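Local coordinates for septation protein imp2 (Schizosaccharomyces pombe, PDB 5C1F), which binds membrane phospholipids through its F-BAR domain, anchors cytoskeletal proteins to the membrane, is required for normal septation and takes part in medial-ring disassembly in fission yeast, at residues K138-Y143 with S184-A189; K148-Y153 with N173-A178. All blocks are in the same frame, centred on the assembly; numbering follows the deposited sequence. Where two conformers were deposited one is given.

Contact 1 of 2, residues K138-Y143 with S184-A189; sequences KAQDKY and SDYQSA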
# COMPACT_ATOMS: atom_id res chain seq x y z
N LYS A 138 -13.97 66.55 -12.12
CA LYS A 138 -14.83 67.51 -11.43
C LYS A 138 -14.35 68.95 -11.64
O LYS A 138 -15.16 69.86 -11.80
CB LYS A 138 -14.89 67.19 -9.93
CG LYS A 138 -15.82 68.10 -9.14
CD LYS A 138 -15.81 67.74 -7.66
CE LYS A 138 -16.71 68.68 -6.87
NZ LYS A 138 -16.73 68.33 -5.42
N ALA A 139 -13.03 69.14 -11.63
CA ALA A 139 -12.45 70.47 -11.81
C ALA A 139 -12.51 70.90 -13.27
O ALA A 139 -12.77 72.06 -13.58
CB ALA A 139 -11.02 70.50 -11.31
N GLN A 140 -12.26 69.96 -14.17
CA GLN A 140 -12.34 70.21 -15.60
C GLN A 140 -13.76 70.59 -16.02
O GLN A 140 -13.96 71.48 -16.85
CB GLN A 140 -11.86 68.99 -16.38
CG GLN A 140 -11.91 69.14 -17.89
CD GLN A 140 -11.59 67.83 -18.61
OE1 GLN A 140 -11.48 66.78 -17.98
NE2 GLN A 140 -11.45 67.90 -19.93
N ASP A 141 -14.75 69.92 -15.42
CA ASP A 141 -16.15 70.18 -15.73
C ASP A 141 -16.60 71.56 -15.27
O ASP A 141 -17.30 72.26 -16.01
CB ASP A 141 -17.05 69.12 -15.08
CG ASP A 141 -17.02 67.80 -15.83
OD1 ASP A 141 -16.75 67.81 -17.05
OD2 ASP A 141 -17.28 66.76 -15.19
N LYS A 142 -16.21 71.96 -14.06
CA LYS A 142 -16.57 73.28 -13.55
C LYS A 142 -16.04 74.36 -14.48
O LYS A 142 -16.76 75.28 -14.86
CB LYS A 142 -16.02 73.50 -12.14
CG LYS A 142 -16.78 72.76 -11.05
CD LYS A 142 -16.28 73.16 -9.67
CE LYS A 142 -16.96 72.36 -8.58
NZ LYS A 142 -16.47 72.73 -7.22
N TYR A 143 -14.77 74.23 -14.85
CA TYR A 143 -14.12 75.19 -15.73
C TYR A 143 -14.72 75.15 -17.13
O TYR A 143 -14.82 76.18 -17.80
CB TYR A 143 -12.61 74.90 -15.77
CG TYR A 143 -11.84 75.72 -16.77
CD1 TYR A 143 -11.66 77.09 -16.59
CD2 TYR A 143 -11.25 75.12 -17.88
CE1 TYR A 143 -10.94 77.84 -17.50
CE2 TYR A 143 -10.53 75.86 -18.79
CZ TYR A 143 -10.38 77.21 -18.60
OH TYR A 143 -9.66 77.94 -19.51
N SER A 184 -7.47 77.90 -12.27
CA SER A 184 -6.40 77.63 -11.33
C SER A 184 -6.56 76.27 -10.67
O SER A 184 -5.61 75.47 -10.63
CB SER A 184 -6.34 78.73 -10.27
OG SER A 184 -5.24 78.54 -9.39
N ASP A 185 -7.75 75.99 -10.14
CA ASP A 185 -8.02 74.72 -9.47
C ASP A 185 -7.92 73.56 -10.45
O ASP A 185 -7.45 72.48 -10.09
CB ASP A 185 -9.41 74.73 -8.83
CG ASP A 185 -9.54 75.78 -7.74
OD1 ASP A 185 -8.50 76.25 -7.22
OD2 ASP A 185 -10.69 76.14 -7.41
N TYR A 186 -8.35 73.80 -11.68
CA TYR A 186 -8.26 72.80 -12.75
C TYR A 186 -6.79 72.44 -13.00
O TYR A 186 -6.43 71.26 -13.01
CB TYR A 186 -8.93 73.34 -14.02
CG TYR A 186 -8.88 72.45 -15.25
CD1 TYR A 186 -8.61 71.09 -15.16
CD2 TYR A 186 -9.13 72.98 -16.51
CE1 TYR A 186 -8.57 70.30 -16.30
CE2 TYR A 186 -9.09 72.20 -17.64
CZ TYR A 186 -8.81 70.86 -17.53
OH TYR A 186 -8.78 70.08 -18.67
N GLN A 187 -5.95 73.45 -13.18
CA GLN A 187 -4.53 73.21 -13.45
C GLN A 187 -3.85 72.52 -12.27
O GLN A 187 -2.92 71.73 -12.45
CB GLN A 187 -3.81 74.52 -13.77
CG GLN A 187 -2.49 74.33 -14.50
CD GLN A 187 -2.40 75.17 -15.76
OE1 GLN A 187 -3.07 76.19 -15.89
NE2 GLN A 187 -1.57 74.73 -16.70
N SER A 188 -4.32 72.81 -11.06
CA SER A 188 -3.83 72.12 -9.87
C SER A 188 -4.21 70.65 -9.94
O SER A 188 -3.43 69.78 -9.58
CB SER A 188 -4.39 72.76 -8.60
OG SER A 188 -3.93 74.09 -8.45
N ALA A 189 -5.43 70.39 -10.41
CA ALA A 189 -5.93 69.03 -10.54
C ALA A 189 -5.13 68.26 -11.59
O ALA A 189 -4.83 67.09 -11.40
CB ALA A 189 -7.41 69.04 -10.91
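Y186 lies against helix 138-143 with its ring covering the start of Q140, a clear case of how one aromatic residue can carry the packing of an antiparallel helix pair. The CH-pi contact is central: Q140 CA sits over one face of the Y186 ring, 3.9 Å from its centroid. Y186 CG is anti to the backbone N (chi1 178°), which sets it 4.1 Å from Q140 CA. The Q140 side chain then runs beside the ring in the same direction, its amide turned only 13° from the ring plane, and CG comes within 3.4 Å of Y186 OH. The side chains of Y143 and Y186 cross at about a right angle, while their rings are oblique (43°); CD2 meets CD2 at 3.3 Å. Apolar packing is thinner: A139 CB meets A189 CB at 3.9 Å, and the small A139 lets the backbones come close, its CA 4.9 Å from that of Y186. The second subunit packs on the same ring: its Y280 N hydrogen-bonds to Y186 OH and its F279 ring meets that of Y186. An alanine in place of Y186 would probably leave Q140 and Y143 without their ring, and Y280 N without its acceptor. Dispersion and ring contact thus join the helices, while the tyrosine hydroxyl is spent on the dimer.

Contact 2 of 2, residues K148-Y153 with N173-A178; sequences KKVNYY and NKTQNA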
# COMPACT_ATOMS: atom_id res chain seq x y z
N LYS A 148 -18.66 77.95 -20.85
CA LYS A 148 -19.84 77.75 -21.67
C LYS A 148 -20.92 78.79 -21.34
O LYS A 148 -21.68 79.20 -22.22
CB LYS A 148 -20.38 76.33 -21.46
CG LYS A 148 -20.98 75.72 -22.71
CD LYS A 148 -21.44 74.29 -22.46
CE LYS A 148 -22.11 73.71 -23.70
NZ LYS A 148 -22.75 72.39 -23.41
N LYS A 149 -20.98 79.21 -20.09
CA LYS A 149 -21.93 80.24 -19.68
C LYS A 149 -21.52 81.61 -20.20
O LYS A 149 -22.36 82.41 -20.61
CB LYS A 149 -22.09 80.27 -18.16
CG LYS A 149 -23.03 79.21 -17.62
CD LYS A 149 -23.01 79.20 -16.10
CE LYS A 149 -23.31 80.58 -15.54
NZ LYS A 149 -23.20 80.59 -14.05
N VAL A 150 -20.21 81.88 -20.17
CA VAL A 150 -19.68 83.11 -20.72
C VAL A 150 -20.07 83.23 -22.19
O VAL A 150 -20.56 84.27 -22.63
CB VAL A 150 -18.14 83.18 -20.60
CG1 VAL A 150 -17.59 84.33 -21.41
CG2 VAL A 150 -17.73 83.30 -19.14
N ASN A 151 -19.86 82.15 -22.93
CA ASN A 151 -20.26 82.07 -24.33
C ASN A 151 -21.72 82.45 -24.52
O ASN A 151 -22.07 83.24 -25.40
CB ASN A 151 -20.01 80.65 -24.87
CG ASN A 151 -20.37 80.50 -26.34
OD1 ASN A 151 -21.53 80.25 -26.68
ND2 ASN A 151 -19.38 80.64 -27.21
N TYR A 152 -22.57 81.91 -23.65
CA TYR A 152 -24.00 82.19 -23.68
C TYR A 152 -24.34 83.64 -23.33
O TYR A 152 -25.11 84.29 -24.04
CB TYR A 152 -24.74 81.25 -22.72
CG TYR A 152 -26.14 81.70 -22.38
CD1 TYR A 152 -27.16 81.62 -23.32
CD2 TYR A 152 -26.44 82.22 -21.13
CE1 TYR A 152 -28.44 82.04 -23.02
CE2 TYR A 152 -27.71 82.64 -20.82
CZ TYR A 152 -28.71 82.55 -21.77
OH TYR A 152 -29.98 82.97 -21.46
N TYR A 153 -23.77 84.15 -22.24
CA TYR A 153 -24.06 85.51 -21.79
C TYR A 153 -23.64 86.56 -22.81
O TYR A 153 -24.25 87.62 -22.91
CB TYR A 153 -23.37 85.79 -20.45
CG TYR A 153 -23.98 85.07 -19.28
CD1 TYR A 153 -25.35 84.95 -19.15
CD2 TYR A 153 -23.17 84.50 -18.30
CE1 TYR A 153 -25.91 84.28 -18.07
CE2 TYR A 153 -23.72 83.83 -17.23
CZ TYR A 153 -25.09 83.73 -17.11
OH TYR A 153 -25.63 83.06 -16.04
N ASN A 173 -20.15 89.22 -16.03
CA ASN A 173 -18.98 89.72 -15.31
C ASN A 173 -18.64 88.84 -14.12
O ASN A 173 -17.47 88.58 -13.84
CB ASN A 173 -19.21 91.16 -14.86
CG ASN A 173 -17.91 91.92 -14.69
OD1 ASN A 173 -17.13 91.66 -13.77
ND2 ASN A 173 -17.66 92.86 -15.60
N LYS A 174 -19.67 88.37 -13.42
CA LYS A 174 -19.46 87.49 -12.28
C LYS A 174 -18.86 86.16 -12.71
O LYS A 174 -18.02 85.58 -12.02
CB LYS A 174 -20.77 87.25 -11.53
CG LYS A 174 -20.57 86.77 -10.10
CD LYS A 174 -21.75 85.95 -9.61
CE LYS A 174 -21.78 84.58 -10.28
NZ LYS A 174 -22.82 83.69 -9.69
N THR A 175 -19.28 85.68 -13.88
CA THR A 175 -18.83 84.39 -14.40
C THR A 175 -17.39 84.47 -14.90
O THR A 175 -16.63 83.51 -14.78
CB THR A 175 -19.75 83.89 -15.54
OG1 THR A 175 -21.11 83.87 -15.08
CG2 THR A 175 -19.36 82.49 -15.98
N GLN A 176 -17.03 85.62 -15.46
CA GLN A 176 -15.67 85.83 -15.95
C GLN A 176 -14.65 85.87 -14.82
O GLN A 176 -13.53 85.37 -14.96
CB GLN A 176 -15.59 87.12 -16.77
CG GLN A 176 -16.20 87.01 -18.16
CD GLN A 176 -16.25 88.34 -18.90
OE1 GLN A 176 -16.35 89.40 -18.28
NE2 GLN A 176 -16.17 88.28 -20.22
N ASN A 177 -15.04 86.45 -13.69
CA ASN A 177 -14.15 86.54 -12.53
C ASN A 177 -13.99 85.18 -11.85
O ASN A 177 -13.05 84.97 -11.09
CB ASN A 177 -14.67 87.57 -11.53
CG ASN A 177 -14.68 88.98 -12.09
OD1 ASN A 177 -13.96 89.27 -13.05
ND2 ASN A 177 -15.49 89.85 -11.51
N ALA A 178 -14.92 84.27 -12.14
CA ALA A 178 -14.87 82.92 -11.59
C ALA A 178 -13.92 82.04 -12.39
O ALA A 178 -13.45 81.01 -11.90
CB ALA A 178 -16.26 82.31 -11.55
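T175 faces helix 148-153 squarely and shows how a short branched residue can divide its two arms between unlike neighbours. Before it in sequence, K174 reaches forward and over toward the partner helix, and its NZ ends 5.4 Å from K149 NZ; two like charges at this spacing would be expected to repel mildly, though the surface position should let solvent screen them. At T175 the methyl and the hydroxyl part company. CG2, anti to the backbone N, meets V150 CG2 at 3.6 Å as the two side chains slide past each other in opposite directions, and K149 CB lies 4.1 Å from the same methyl. OG1, beside the backbone N with chi1 -54°, instead approaches the Y153 ring at its edge, near the ring plane, 3.4 Å from CE2. Its hydrogen bond is made within its own helix, to K171 O one turn earlier, which accounts for its polar end and probably holds chi1 and so the position of CG2. K149 crosses T175 at about a right angle, and the bend at chi3 (54°) brings CE to 4.0 Å from T175 OG1. Next comes Q176, whose aliphatic CG lies 4.1 Å from V150 CG2 in one of its two conformers, a contact that is therefore doubtful. Beyond the segments, L172 packs on V150 and Y153, and L146 on T175. With the threonine hydroxyl occupied inside its helix, what joins this antiparallel pair near the tip of the F-BAR domain is mainly methyl and methylene packing with the Y153 ring edge beside the hydroxyl, bordered by the K149 chain.

How the contacts relate
Both contacts tie helix 69-155 to helix 162-252, the two long antiparallel helices of the F-BAR domain, and both lie on the same side of the chain's centre. Their centres are 16 Å apart and their nearest atoms about 5 Å, without touching. In chain order helix 69-155 runs outward through 138-143 and 148-153, the chain turns, and helix 162-252 returns through 173-178 and 184-189, so contact 2 is nested inside the loop that contact 1 closes. The two helices form a hairpin that packs at both levels. At contact 1 the second subunit joins in; at contact 2, farther from the chain's centre, the packing is within one chain.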